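Local coordinates for glutathione S-transferase-like protein (Methylobacillus flagellatus, PDB 4GLT), which binds glutathione and probably acts as a transferase of the glutathione S-transferase family, at residues A[32-36]-A[120-124]; A[40-46]-A[92-98]; A[64-68]-A[80-84]; A[72-76]-A[88-92]. All coordinates share one frame; numbering follows the deposited sequence.

Contact 1 (A[32-36]-A[120-124]). With GSH (glutathione), chain E.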
loop_
_atom_site.group_PDB
_atom_site.type_symbol
_atom_site.label_atom_id
_atom_site.label_comp_id
_atom_site.label_asym_id
_atom_site.label_seq_id
_atom_site.Cartn_x
_atom_site.Cartn_y
_atom_site.Cartn_z
ATOM N N PRO A 32 10.774 7.683 1.861
ATOM C CA PRO A 32 9.912 8.107 2.975
ATOM C C PRO A 32 9.161 6.932 3.607
ATOM O O PRO A 32 8.756 6.994 4.770
ATOM C CB PRO A 32 8.939 9.087 2.314
ATOM C CG PRO A 32 8.859 8.634 0.896
ATOM C CD PRO A 32 10.222 8.080 0.551
ATOM N N TYR A 33 9.004 5.865 2.836
ATOM C CA TYR A 33 8.406 4.627 3.329
ATOM C C TYR A 33 9.383 3.904 4.239
ATOM O O TYR A 33 8.986 3.302 5.224
ATOM C CB TYR A 33 8.048 3.709 2.163
ATOM C CG TYR A 33 7.290 4.407 1.073
ATOM C CD1 TYR A 33 5.945 4.703 1.231
ATOM C CD2 TYR A 33 7.919 4.779 -0.111
ATOM C CE1 TYR A 33 5.236 5.336 0.234
ATOM C CE2 TYR A 33 7.221 5.415 -1.112
ATOM C CZ TYR A 33 5.878 5.693 -0.932
ATOM O OH TYR A 33 5.171 6.337 -1.918
ATOM N N ALA A 34 10.663 3.957 3.881
ATOM C CA ALA A 34 11.710 3.390 4.706
ATOM C C ALA A 34 11.789 4.184 6.002
ATOM O O ALA A 34 11.918 3.616 7.081
ATOM C CB ALA A 34 13.042 3.420 3.977
ATOM N N ARG A 35 11.692 5.502 5.881
ATOM C CA ARG A 35 11.796 6.382 7.028
ATOM C C ARG A 35 10.686 6.102 8.040
ATOM O O ARG A 35 10.924 6.114 9.248
ATOM C CB ARG A 35 11.772 7.851 6.587
ATOM C CG ARG A 35 12.071 8.820 7.717
ATOM C CD ARG A 35 11.928 10.275 7.302
ATOM N NE ARG A 35 12.390 11.168 8.363
ATOM C CZ ARG A 35 12.356 12.495 8.301
ATOM N NH1 ARG A 35 11.876 13.104 7.230
ATOM N NH2 ARG A 35 12.815 13.207 9.313
ATOM N N LYS A 36 9.473 5.877 7.544
ATOM C CA LYS A 36 8.341 5.549 8.406
ATOM C C LYS A 36 8.691 4.294 9.216
ATOM O O LYS A 36 8.442 4.232 10.428
ATOM C CB LYS A 36 7.061 5.347 7.566
ATOM C CG LYS A 36 5.804 4.991 8.362
ATOM C CD LYS A 36 4.614 4.656 7.455
ATOM C CE LYS A 36 5.038 3.719 6.325
ATOM N NZ LYS A 36 3.892 3.021 5.674
ATOM N N ASP A 120 0.435 7.971 2.990
ATOM C CA ASP A 120 1.179 7.197 1.996
ATOM C C ASP A 120 0.717 7.547 0.584
ATOM O O ASP A 120 1.520 7.615 -0.339
ATOM C CB ASP A 120 1.032 5.699 2.242
ATOM C CG ASP A 120 1.867 5.217 3.416
ATOM O OD1 ASP A 120 2.674 6.015 3.943
ATOM O OD2 ASP A 120 1.714 4.039 3.809
ATOM N N GLY A 121 -0.578 7.791 0.432
ATOM C CA GLY A 121 -1.154 8.096 -0.870
ATOM C C GLY A 121 -0.624 9.400 -1.438
ATOM O O GLY A 121 -0.314 9.498 -2.625
ATOM N N VAL A 122 -0.527 10.401 -0.576
ATOM C CA VAL A 122 0.083 11.665 -0.935
ATOM C C VAL A 122 1.533 11.443 -1.342
ATOM O O VAL A 122 2.018 12.020 -2.323
ATOM C CB VAL A 122 0.012 12.652 0.245
ATOM C CG1 VAL A 122 0.826 13.903 -0.049
ATOM C CG2 VAL A 122 -1.430 13.015 0.516
ATOM N N THR A 123 2.224 10.591 -0.599
ATOM C CA THR A 123 3.622 10.312 -0.895
ATOM C C THR A 123 3.691 9.645 -2.270
ATOM O O THR A 123 4.545 9.984 -3.083
ATOM C CB THR A 123 4.263 9.424 0.202
ATOM O OG1 THR A 123 3.958 9.952 1.506
ATOM C CG2 THR A 123 5.745 9.372 0.049
ATOM N N ASP A 124 2.767 8.723 -2.548
ATOM C CA ASP A 124 2.782 8.035 -3.842
ATOM C C ASP A 124 2.610 9.069 -4.929
ATOM O O ASP A 124 3.164 8.925 -6.008
ATOM C CB ASP A 124 1.658 6.993 -3.998
ATOM C CG ASP A 124 1.573 6.015 -2.836
ATOM O OD1 ASP A 124 2.598 5.417 -2.471
ATOM O OD2 ASP A 124 0.456 5.823 -2.298
HETATM N N1 GSH E . 4.491 0.492 -0.937
HETATM C CA1 GSH E . 5.927 0.416 -0.586
HETATM C C1 GSH E . 5.972 0.738 0.876
HETATM O O11 GSH E . 6.918 0.338 1.576
HETATM O O12 GSH E . 5.020 1.393 1.351
HETATM C CB1 GSH E . 6.731 1.392 -1.464
HETATM C CG1 GSH E . 8.244 1.324 -1.214
HETATM C CD1 GSH E . 8.992 2.326 -2.090
HETATM O OE1 GSH E . 8.402 2.949 -2.961
HETATM N N2 GSH E . 10.301 2.471 -1.851
HETATM C CA2 GSH E . 11.251 3.267 -2.636
HETATM C C2 GSH E . 11.068 4.758 -2.500
HETATM O O2 GSH E . 10.732 5.254 -1.433
HETATM C CB2 GSH E . 11.231 2.836 -4.097
HETATM S SG2 GSH E . 11.897 1.169 -4.301
HETATM N N3 GSH E . 11.308 5.496 -3.579
HETATM C CA3 GSH E . 11.088 6.934 -3.609
HETATM C C3 GSH E . 12.312 7.737 -3.217
HETATM O O31 GSH E . 12.396 8.922 -3.609
HETATM O O32 GSH E . 13.190 7.196 -2.505
HETATM O O HOH W 1 5.598 6.404 3.815
#
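With CG anti to its own carbonyl carbon (chi1 -49°), Tyr-33 sends its ring across to helix 106-133, where OH meets Asp-124, while Lys-36 runs out extended and then bends at chi3 (46°) to bring NZ down on Asp-120. The phenol bond is weak despite a Tyr-33 OH to Asp-124 OD1 separation of 2.8 Å; ring and carboxylate planes lie only 17° apart. The ammonium does better: Lys-36 NZ reaches Asp-120 OD2 at 3.0 Å, the side chains cross at about a right angle, and OD2 offers its syn lone pair. Glu-116 adds a second salt bridge to this lysine and Ser-85 a hydrogen bond, so the buried charge has several partners. The short segments of the two helices run roughly antiparallel, their axes 11.5 Å apart at closest approach. They join the thioredoxin-like N-terminal domain to the all-helical C-terminal domain, the interface at which glutathione S-transferases hold their tripeptide. Here glutathione CB1 lies over one face of the Tyr-33 ring, 3.8 Å above its plane and displaced toward the rim. Pro-32 CG occupies the opposite face, also off-centre. At the ring's edge sits the cysteinyl carbonyl of glutathione, C2 in the ring plane and O2 3.1 Å from Tyr-33 CD2. Pro-32 is itself wedged against Thr-123, whose methyl CG2 comes to 3.3 Å of Pro-32 CG, a tight carbon contact. The Thr-123 hydroxyl turns back instead to Ala-119 O in its own helix. Tyr-187, from helix 176-191, also packs on Pro-32.

Contact 2 (A[40-46]-A[92-98])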
loop_
_atom_site.group_PDB
_atom_site.type_symbol
_atom_site.label_atom_id
_atom_site.label_comp_id
_atom_site.label_asym_id
_atom_site.label_seq_id
_atom_site.Cartn_x
_atom_site.Cartn_y
_atom_site.Cartn_z
ATOM N N VAL A 40 9.489 3.993 13.362
ATOM C CA VAL A 40 8.665 3.148 14.209
ATOM C C VAL A 40 9.607 2.288 15.029
ATOM O O VAL A 40 9.389 2.087 16.223
ATOM C CB VAL A 40 7.707 2.277 13.374
ATOM C CG1 VAL A 40 7.268 1.044 14.151
ATOM C CG2 VAL A 40 6.504 3.096 12.932
ATOM N N ALA A 41 10.679 1.821 14.382
ATOM C CA ALA A 41 11.685 0.991 15.041
ATOM C C ALA A 41 12.239 1.680 16.281
ATOM O O ALA A 41 12.413 1.051 17.328
ATOM C CB ALA A 41 12.815 0.647 14.072
ATOM N N ALA A 42 12.523 2.973 16.152
ATOM C CA ALA A 42 13.065 3.755 17.254
ATOM C C ALA A 42 12.016 3.943 18.340
ATOM O O ALA A 42 12.306 3.800 19.520
ATOM C CB ALA A 42 13.561 5.099 16.756
ATOM N N GLU A 43 10.798 4.261 17.948
ATOM C CA GLU A 43 9.743 4.467 18.918
ATOM C C GLU A 43 9.458 3.200 19.705
ATOM O O GLU A 43 9.199 3.253 20.882
ATOM C CB GLU A 43 8.485 4.990 18.245
ATOM C CG GLU A 43 8.685 6.335 17.586
ATOM C CD GLU A 43 8.872 7.455 18.581
ATOM O OE1 GLU A 43 8.273 7.384 19.668
ATOM O OE2 GLU A 43 9.609 8.411 18.273
ATOM N N LYS A 44 9.500 2.055 19.053
ATOM C CA LYS A 44 9.284 0.816 19.770
ATOM C C LYS A 44 10.500 0.474 20.615
ATOM O O LYS A 44 10.439 -0.391 21.469
ATOM C CB LYS A 44 8.927 -0.330 18.828
ATOM C CG LYS A 44 7.533 -0.242 18.257
ATOM C CD LYS A 44 6.531 0.178 19.308
ATOM C CE LYS A 44 6.130 -0.952 20.219
ATOM N NZ LYS A 44 4.701 -1.285 20.108
ATOM N N ARG A 45 11.612 1.146 20.359
ATOM C CA ARG A 45 12.843 0.814 21.048
ATOM C C ARG A 45 13.292 -0.564 20.666
ATOM O O ARG A 45 13.649 -1.360 21.514
ATOM C CB ARG A 45 12.632 0.823 22.553
ATOM C CG ARG A 45 11.786 1.958 23.077
ATOM C CD ARG A 45 12.631 3.175 23.374
ATOM N NE ARG A 45 12.008 4.000 24.401
ATOM C CZ ARG A 45 11.116 4.954 24.156
ATOM N NH1 ARG A 45 10.738 5.213 22.916
ATOM N NH2 ARG A 45 10.603 5.650 25.158
ATOM N N ILE A 46 13.227 -0.856 19.382
ATOM C CA ILE A 46 13.683 -2.130 18.882
ATOM C C ILE A 46 15.032 -1.963 18.204
ATOM O O ILE A 46 15.208 -1.090 17.371
ATOM C CB ILE A 46 12.674 -2.707 17.885
ATOM C CG1 ILE A 46 11.365 -3.015 18.607
ATOM C CG2 ILE A 46 13.233 -3.948 17.226
ATOM C CD1 ILE A 46 10.201 -3.316 17.700
ATOM N N LEU A 92 6.237 -4.730 13.724
ATOM C CA LEU A 92 7.104 -4.149 14.751
ATOM C C LEU A 92 6.339 -3.601 15.961
ATOM O O LEU A 92 6.809 -3.701 17.092
ATOM C CB LEU A 92 7.989 -3.051 14.155
ATOM C CG LEU A 92 9.045 -3.465 13.126
ATOM C CD1 LEU A 92 9.525 -2.260 12.338
ATOM C CD2 LEU A 92 10.215 -4.162 13.795
ATOM N N ASP A 93 5.162 -3.025 15.735
ATOM C CA ASP A 93 4.402 -2.459 16.845
ATOM C C ASP A 93 4.012 -3.553 17.832
ATOM O O ASP A 93 3.678 -3.268 18.970
ATOM C CB ASP A 93 3.159 -1.713 16.357
ATOM C CG ASP A 93 2.360 -1.087 17.497
ATOM O OD1 ASP A 93 2.961 -0.668 18.511
ATOM O OD2 ASP A 93 1.121 -1.010 17.378
ATOM N N HIS A 94 4.083 -4.806 17.398
ATOM C CA HIS A 94 3.676 -5.931 18.237
ATOM C C HIS A 94 4.878 -6.572 18.931
ATOM O O HIS A 94 4.722 -7.475 19.741
ATOM C CB HIS A 94 2.956 -6.979 17.385
ATOM C CG HIS A 94 2.403 -8.124 18.174
ATOM N ND1 HIS A 94 3.121 -9.276 18.418
ATOM C CD2 HIS A 94 1.199 -8.298 18.771
ATOM C CE1 HIS A 94 2.384 -10.108 19.132
ATOM N NE2 HIS A 94 1.214 -9.538 19.361
ATOM N N ARG A 95 6.078 -6.176 18.536
ATOM C CA ARG A 95 7.304 -6.667 19.158
ATOM C C ARG A 95 7.523 -6.251 20.617
ATOM O O ARG A 95 8.038 -7.016 21.408
ATOM C CB ARG A 95 8.518 -6.301 18.316
ATOM C CG ARG A 95 9.098 -7.450 17.521
ATOM C CD ARG A 95 8.056 -8.136 16.673
ATOM N NE ARG A 95 7.412 -9.241 17.365
ATOM C CZ ARG A 95 6.263 -9.794 16.987
ATOM N NH1 ARG A 95 5.615 -9.338 15.925
ATOM N NH2 ARG A 95 5.753 -10.801 17.679
ATOM N N THR A 96 7.174 -5.018 20.948
ATOM C CA THR A 96 7.404 -4.492 22.278
ATOM C C THR A 96 6.207 -3.712 22.776
ATOM O O THR A 96 5.394 -3.229 22.009
ATOM C CB THR A 96 8.621 -3.573 22.329
ATOM O OG1 THR A 96 8.193 -2.215 22.262
ATOM C CG2 THR A 96 9.553 -3.870 21.192
ATOM N N PRO A 97 6.129 -3.570 24.082
ATOM C CA PRO A 97 4.986 -2.949 24.740
ATOM C C PRO A 97 5.246 -1.498 25.029
ATOM O O PRO A 97 4.536 -0.902 25.819
ATOM C CB PRO A 97 4.885 -3.727 26.044
ATOM C CG PRO A 97 6.251 -4.222 26.280
ATOM C CD PRO A 97 6.772 -4.570 24.940
ATOM N N VAL A 98 6.274 -0.940 24.414
ATOM C CA VAL A 98 6.663 0.414 24.733
ATOM C C VAL A 98 5.546 1.396 24.465
ATOM O O VAL A 98 5.250 2.252 25.294
ATOM C CB VAL A 98 7.786 0.850 23.829
ATOM C CG1 VAL A 98 7.247 1.039 22.438
ATOM C CG2 VAL A 98 8.374 2.133 24.331
#
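A mixed polar and apolar contact ties the C-terminal end of helix 32-44 to the turn leaving helix 85-93, at the end of the N-terminal domain away from the glutathione site. Lys-44 is its polar centre. The chain bends at chi2, chi3 and chi4, curling Lys-44 NZ into a nest of oxygens: Thr-96 O at 2.8 Å, Asp-93 O, and the Asp-93 carboxylate in a salt bridge. The distances from Lys-44 NZ to Asp-93 O and to Asp-93 OD1, the latter 2.4 Å, are too short to trust in detail. Ala-99 O accepts from the same nitrogen, and Asp-93 is held in turn by the backbone N atoms of Leu-101 and Ile-102. Thr-96 OG1 donates to Lys-44 O at 3.0 Å, in the carbonyl plane and on a lone pair, and accepts from Val-98 N at 3.2 Å, an ST turn. The helix ends in a Schellman motif at Arg-45, after which Ile-46 points toward 92-98. Ile-46 CD1 rests 3.5 Å from Arg-95 CB and 4.0 Å from Leu-92 CD2, while its CG1 is pressed tightly on Thr-96 CG2. Val-98 CG2 lies over the centre of one face of the Arg-45 guanidinium, 3.9 Å above its plane. Carbonyls and a carboxylate converge on the Lys-44 ammonium and would be expected to favour its charged form.

Contact 3 (A[64-68]-A[80-84]). With GSH (glutathione), chain E.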
loop_
_atom_site.group_PDB
_atom_site.type_symbol
_atom_site.label_atom_id
_atom_site.label_comp_id
_atom_site.label_asym_id
_atom_site.label_seq_id
_atom_site.Cartn_x
_atom_site.Cartn_y
_atom_site.Cartn_z
ATOM N N ASP A 64 15.837 -10.831 -4.176
ATOM C CA ASP A 64 15.893 -12.126 -3.520
ATOM C C ASP A 64 15.115 -12.088 -2.201
ATOM O O ASP A 64 14.793 -13.128 -1.629
ATOM C CB ASP A 64 17.342 -12.533 -3.241
ATOM C CG ASP A 64 18.147 -12.806 -4.511
ATOM O OD1 ASP A 64 19.391 -12.881 -4.406
ATOM O OD2 ASP A 64 17.555 -12.956 -5.604
ATOM N N HIS A 65 14.813 -10.895 -1.710
ATOM C CA HIS A 65 14.070 -10.785 -0.460
ATOM C C HIS A 65 12.702 -10.153 -0.694
ATOM O O HIS A 65 11.700 -10.547 -0.095
ATOM C CB HIS A 65 14.893 -10.023 0.584
ATOM C CG HIS A 65 16.257 -10.605 0.806
ATOM N ND1 HIS A 65 16.603 -11.275 1.959
ATOM C CD2 HIS A 65 17.352 -10.636 0.011
ATOM C CE1 HIS A 65 17.855 -11.685 1.869
ATOM N NE2 HIS A 65 18.332 -11.313 0.694
ATOM N N ASN A 66 12.661 -9.174 -1.583
ATOM C CA ASN A 66 11.396 -8.630 -2.036
ATOM C C ASN A 66 11.325 -8.716 -3.548
ATOM O O ASN A 66 12.062 -8.023 -4.243
ATOM C CB ASN A 66 11.246 -7.183 -1.597
ATOM C CG ASN A 66 9.865 -6.638 -1.888
ATOM O OD1 ASN A 66 9.043 -7.308 -2.511
ATOM N ND2 ASN A 66 9.605 -5.416 -1.447
ATOM N N PRO A 67 10.448 -9.586 -4.066
ATOM C CA PRO A 67 10.367 -9.814 -5.507
ATOM C C PRO A 67 10.001 -8.539 -6.264
ATOM O O PRO A 67 10.401 -8.369 -7.418
ATOM C CB PRO A 67 9.246 -10.853 -5.634
ATOM C CG PRO A 67 9.146 -11.480 -4.283
ATOM C CD PRO A 67 9.432 -10.359 -3.332
ATOM N N LEU A 68 9.251 -7.658 -5.602
ATOM C CA LEU A 68 8.854 -6.378 -6.163
ATOM C C LEU A 68 10.074 -5.497 -6.429
ATOM O O LEU A 68 10.028 -4.604 -7.266
ATOM C CB LEU A 68 7.891 -5.664 -5.205
ATOM C CG LEU A 68 6.520 -6.325 -4.983
ATOM C CD1 LEU A 68 5.692 -5.544 -3.965
ATOM C CD2 LEU A 68 5.760 -6.459 -6.290
ATOM N N GLU A 80 13.542 -14.713 6.530
ATOM C CA GLU A 80 12.266 -14.450 5.881
ATOM C C GLU A 80 11.996 -12.954 5.903
ATOM O O GLU A 80 12.209 -12.298 6.919
ATOM C CB GLU A 80 11.122 -15.214 6.553
ATOM C CG GLU A 80 10.212 -14.365 7.429
ATOM C CD GLU A 80 8.745 -14.734 7.256
ATOM O OE1 GLU A 80 8.377 -15.199 6.155
ATOM O OE2 GLU A 80 7.956 -14.557 8.209
ATOM N N SER A 81 11.524 -12.416 4.784
ATOM C CA SER A 81 11.411 -10.968 4.647
ATOM C C SER A 81 9.974 -10.457 4.583
ATOM O O SER A 81 9.131 -11.021 3.896
ATOM C CB SER A 81 12.230 -10.466 3.455
ATOM O OG SER A 81 11.932 -11.187 2.277
ATOM N N LEU A 82 9.750 -9.336 5.246
ATOM C CA LEU A 82 8.467 -8.666 5.256
ATOM C C LEU A 82 8.540 -7.337 4.503
ATOM O O LEU A 82 9.472 -6.570 4.677
ATOM C CB LEU A 82 8.032 -8.400 6.688
ATOM C CG LEU A 82 7.790 -9.569 7.627
ATOM C CD1 LEU A 82 7.536 -9.028 9.006
ATOM C CD2 LEU A 82 6.630 -10.392 7.165
ATOM N N TYR A 83 7.551 -7.103 3.652
ATOM C CA TYR A 83 7.378 -5.884 2.880
ATOM C C TYR A 83 5.877 -5.881 2.662
ATOM O O TYR A 83 5.280 -6.926 2.760
ATOM C CB TYR A 83 8.106 -6.023 1.548
ATOM C CG TYR A 83 7.738 -7.291 0.830
ATOM C CD1 TYR A 83 6.699 -7.316 -0.068
ATOM C CD2 TYR A 83 8.402 -8.472 1.081
ATOM C CE1 TYR A 83 6.344 -8.465 -0.707
ATOM C CE2 TYR A 83 8.048 -9.625 0.445
ATOM C CZ TYR A 83 7.018 -9.612 -0.449
ATOM O OH TYR A 83 6.646 -10.751 -1.090
ATOM N N ASP A 84 5.234 -4.762 2.370
ATOM C CA ASP A 84 5.814 -3.442 2.263
ATOM C C ASP A 84 5.813 -2.760 3.610
ATOM O O ASP A 84 5.646 -3.390 4.629
ATOM C CB ASP A 84 5.039 -2.598 1.258
ATOM C CG ASP A 84 3.605 -2.346 1.676
ATOM O OD1 ASP A 84 3.122 -2.989 2.613
ATOM O OD2 ASP A 84 2.954 -1.491 1.060
HETATM N N1 GSH E . 4.491 0.492 -0.937
HETATM C CA1 GSH E . 5.927 0.416 -0.586
HETATM C C1 GSH E . 5.972 0.738 0.876
HETATM O O11 GSH E . 6.918 0.338 1.576
HETATM O O12 GSH E . 5.020 1.393 1.351
HETATM C CB1 GSH E . 6.731 1.392 -1.464
HETATM C CG1 GSH E . 8.244 1.324 -1.214
HETATM C CD1 GSH E . 8.992 2.326 -2.090
HETATM O OE1 GSH E . 8.402 2.949 -2.961
HETATM N N2 GSH E . 10.301 2.471 -1.851
HETATM C CA2 GSH E . 11.251 3.267 -2.636
HETATM C C2 GSH E . 11.068 4.758 -2.500
HETATM O O2 GSH E . 10.732 5.254 -1.433
HETATM C CB2 GSH E . 11.231 2.836 -4.097
HETATM S SG2 GSH E . 11.897 1.169 -4.301
HETATM N N3 GSH E . 11.308 5.496 -3.579
HETATM C CA3 GSH E . 11.088 6.934 -3.609
HETATM C C3 GSH E . 12.312 7.737 -3.217
HETATM O O31 GSH E . 12.396 8.922 -3.609
HETATM O O32 GSH E . 13.190 7.196 -2.505
#
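Ser-81, on edge strand 81-82, points its hydroxyl at the 64-68 loop and donates from OG to His-65 O, though the 2.5 Å separation is too short to be taken literally. Two residues on, Tyr-83 holds CG between its backbone N and carbonyl carbon (chi1 51°), which lifts the ring against the loop. The Asn-66 amide stacks on it, the two planes 21° apart, with Asn-66 OD1 over the centre of one face of the Tyr-83 ring and 3.3 Å above its plane. Asn-66 OD1 also accepts from Leu-68 N at 3.1 Å, the donor standing above the carbonyl plane; this Asx turn, together with a bond from ND2 to Lys-70 O, fixes the amide's rotation. Pro-67 CD packs 3.6 Å from Tyr-83 OH, crossing the ring direction at about a right angle, and the hydroxyl bonds to Arg-114 of the second subunit. Asp-84 turns away to glutathione, whose N1 donates to its OD2 at 3.2 Å. Its other oxygen bridges Arg-86 of the second subunit. An acidic N-cap residue followed by Ser-85 at the start of a helix, gripping the gamma-glutamyl end of the tripeptide, is the glutathione site familiar from this family.

Contact 4 (A[72-76]-A[88-92])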
loop_
_atom_site.group_PDB
_atom_site.type_symbol
_atom_site.label_atom_id
_atom_site.label_comp_id
_atom_site.label_asym_id
_atom_site.label_seq_id
_atom_site.Cartn_x
_atom_site.Cartn_y
_atom_site.Cartn_z
ATOM N N PRO A 72 11.276 -0.238 1.838
ATOM C CA PRO A 72 12.055 -1.039 2.773
ATOM C C PRO A 72 11.663 -2.517 2.731
ATOM O O PRO A 72 10.527 -2.842 2.406
ATOM C CB PRO A 72 11.660 -0.456 4.131
ATOM C CG PRO A 72 10.251 -0.007 3.944
ATOM C CD PRO A 72 10.073 0.325 2.480
ATOM N N VAL A 73 12.594 -3.367 3.140
ATOM C CA VAL A 73 12.342 -4.761 3.414
ATOM C C VAL A 73 12.887 -5.071 4.789
ATOM O O VAL A 73 14.017 -4.731 5.074
ATOM C CB VAL A 73 13.076 -5.664 2.454
ATOM C CG1 VAL A 73 12.579 -7.061 2.594
ATOM C CG2 VAL A 73 12.916 -5.188 1.065
ATOM N N LEU A 74 12.102 -5.720 5.640
ATOM C CA LEU A 74 12.629 -6.231 6.904
ATOM C C LEU A 74 12.957 -7.711 6.760
ATOM O O LEU A 74 12.060 -8.540 6.580
ATOM C CB LEU A 74 11.644 -6.013 8.060
ATOM C CG LEU A 74 12.186 -6.220 9.484
ATOM C CD1 LEU A 74 12.801 -4.945 10.048
ATOM C CD2 LEU A 74 11.090 -6.711 10.408
ATOM N N ILE A 75 14.249 -8.028 6.806
ATOM C CA ILE A 75 14.721 -9.410 6.809
ATOM C C ILE A 75 14.943 -9.894 8.238
ATOM O O ILE A 75 15.851 -9.417 8.914
ATOM C CB ILE A 75 16.051 -9.539 6.057
ATOM C CG1 ILE A 75 15.913 -8.952 4.654
ATOM C CG2 ILE A 75 16.508 -10.993 6.029
ATOM C CD1 ILE A 75 17.231 -8.625 3.992
ATOM N N LEU A 76 14.113 -10.837 8.686
ATOM C CA LEU A 76 14.189 -11.402 10.037
ATOM C C LEU A 76 15.249 -12.507 10.132
ATOM O O LEU A 76 15.678 -13.042 9.114
ATOM C CB LEU A 76 12.816 -11.946 10.453
ATOM C CG LEU A 76 11.632 -10.967 10.359
ATOM C CD1 LEU A 76 10.315 -11.696 10.549
ATOM C CD2 LEU A 76 11.742 -9.835 11.371
ATOM N N ILE A 88 5.280 -4.256 7.543
ATOM C CA ILE A 88 6.441 -4.186 8.436
ATOM C C ILE A 88 6.161 -3.442 9.743
ATOM O O ILE A 88 6.557 -3.873 10.827
ATOM C CB ILE A 88 7.633 -3.507 7.722
ATOM C CG1 ILE A 88 8.107 -4.380 6.554
ATOM C CG2 ILE A 88 8.788 -3.295 8.691
ATOM C CD1 ILE A 88 9.023 -3.666 5.588
ATOM N N VAL A 89 5.491 -2.310 9.615
ATOM C CA VAL A 89 5.072 -1.490 10.745
ATOM C C VAL A 89 4.025 -2.140 11.666
ATOM O O VAL A 89 3.913 -1.777 12.844
ATOM C CB VAL A 89 4.522 -0.140 10.229
ATOM C CG1 VAL A 89 3.426 0.386 11.140
ATOM C CG2 VAL A 89 5.648 0.872 10.079
ATOM N N GLU A 90 3.233 -3.074 11.155
ATOM C CA GLU A 90 2.298 -3.758 12.048
ATOM C C GLU A 90 3.071 -4.816 12.820
ATOM O O GLU A 90 2.919 -4.971 14.026
ATOM C CB GLU A 90 1.119 -4.374 11.294
ATOM C CG GLU A 90 0.041 -4.900 12.225
ATOM C CD GLU A 90 -1.287 -5.147 11.534
ATOM O OE1 GLU A 90 -1.287 -5.491 10.333
ATOM O OE2 GLU A 90 -2.335 -5.014 12.204
ATOM N N TYR A 91 3.933 -5.523 12.105
ATOM C CA TYR A 91 4.835 -6.477 12.726
ATOM C C TYR A 91 5.629 -5.899 13.909
ATOM O O TYR A 91 5.693 -6.512 14.969
ATOM C CB TYR A 91 5.792 -7.015 11.675
ATOM C CG TYR A 91 6.840 -7.928 12.237
ATOM C CD1 TYR A 91 6.551 -9.253 12.515
ATOM C CD2 TYR A 91 8.117 -7.463 12.496
ATOM C CE1 TYR A 91 7.510 -10.099 13.027
ATOM C CE2 TYR A 91 9.085 -8.303 13.006
ATOM C CZ TYR A 91 8.773 -9.620 13.272
ATOM O OH TYR A 91 9.728 -10.461 13.791
ATOM N N LEU A 92 6.237 -4.730 13.724
ATOM C CA LEU A 92 7.104 -4.149 14.751
ATOM C C LEU A 92 6.339 -3.601 15.961
ATOM O O LEU A 92 6.809 -3.701 17.092
ATOM C CB LEU A 92 7.989 -3.051 14.155
ATOM C CG LEU A 92 9.045 -3.465 13.126
ATOM C CD1 LEU A 92 9.525 -2.260 12.338
ATOM C CD2 LEU A 92 10.215 -4.162 13.795
#
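The Tyr-91 ring is met obliquely by two leucine methyls of segment 72-76, Leu-74 CD2 and Leu-76 CD2. Leu-74 CD2 comes within 3.6 Å of Tyr-91 CE2, the two side chains crossing at about a right angle. Leu-76 arrives from the opposite direction to the ring and straddles its far end: Leu-76 CD2 is 3.5 Å from Tyr-91 CE2 and 3.2 Å from OH, with CD1 also near the hydroxyl. Tyr-91 reaches them because its CG stands anti to the backbone N (chi1 175°), carrying the ring out along the strand. Around the same ring are Leu-82, Arg-95 in a cation-pi contact, and His-106 of the second subunit. One helical turn earlier Ile-88 takes over. Ile-88 CG2 packs 4.0 Å from Leu-74 CB, and Ile-88 CD1 reaches the backbone of 72-76, 3.6 Å from Pro-72 O and 3.7 Å from Leu-74 N. Leu-92 CD2 adds a looser contact, 4.3 Å from Leu-74 CD2. Leu-74 thus projects between three residues of the helix, at positions 88, 91 and 92, in a mainly apolar interface. The axes of strand 73-75 and helix 88-92 stay 10.1 Å apart at an angle of 43°. Pro-72, preceded by a cis peptide bond, touches glutathione, and Ile-71 O bonds to it. A cis-proline leading into a strand, with the next strand and a final helix laid over the sheet, is the beta-beta-alpha half of the thioredoxin fold.

Overall arrangement
Contact 2 (40-46 with 92-98) and contact 4 (72-76 with 88-92) share Leu-92 and helix 85-93; their centres lie 11 Å apart, and Val-40 packs on Val-89 between them. Contact 4 meets contact 3 (64-68 with 80-84), 9 Å away between centres, through neighbouring strands 73-75 and 81-82, where Leu-82 lies on Ile-88 and Tyr-91. All three belong to the N-terminal domain and nest, in sequence, inside the loop closed by contact 1 (32-36 with 120-124), which reaches the C-terminal domain. Glutathione touches contacts 1, 3 and 4 through Pro-32, Tyr-33, Asp-84 and Pro-72, whereas contact 2 is more remote, the Leu-92 side chain about 11 Å from glutathione.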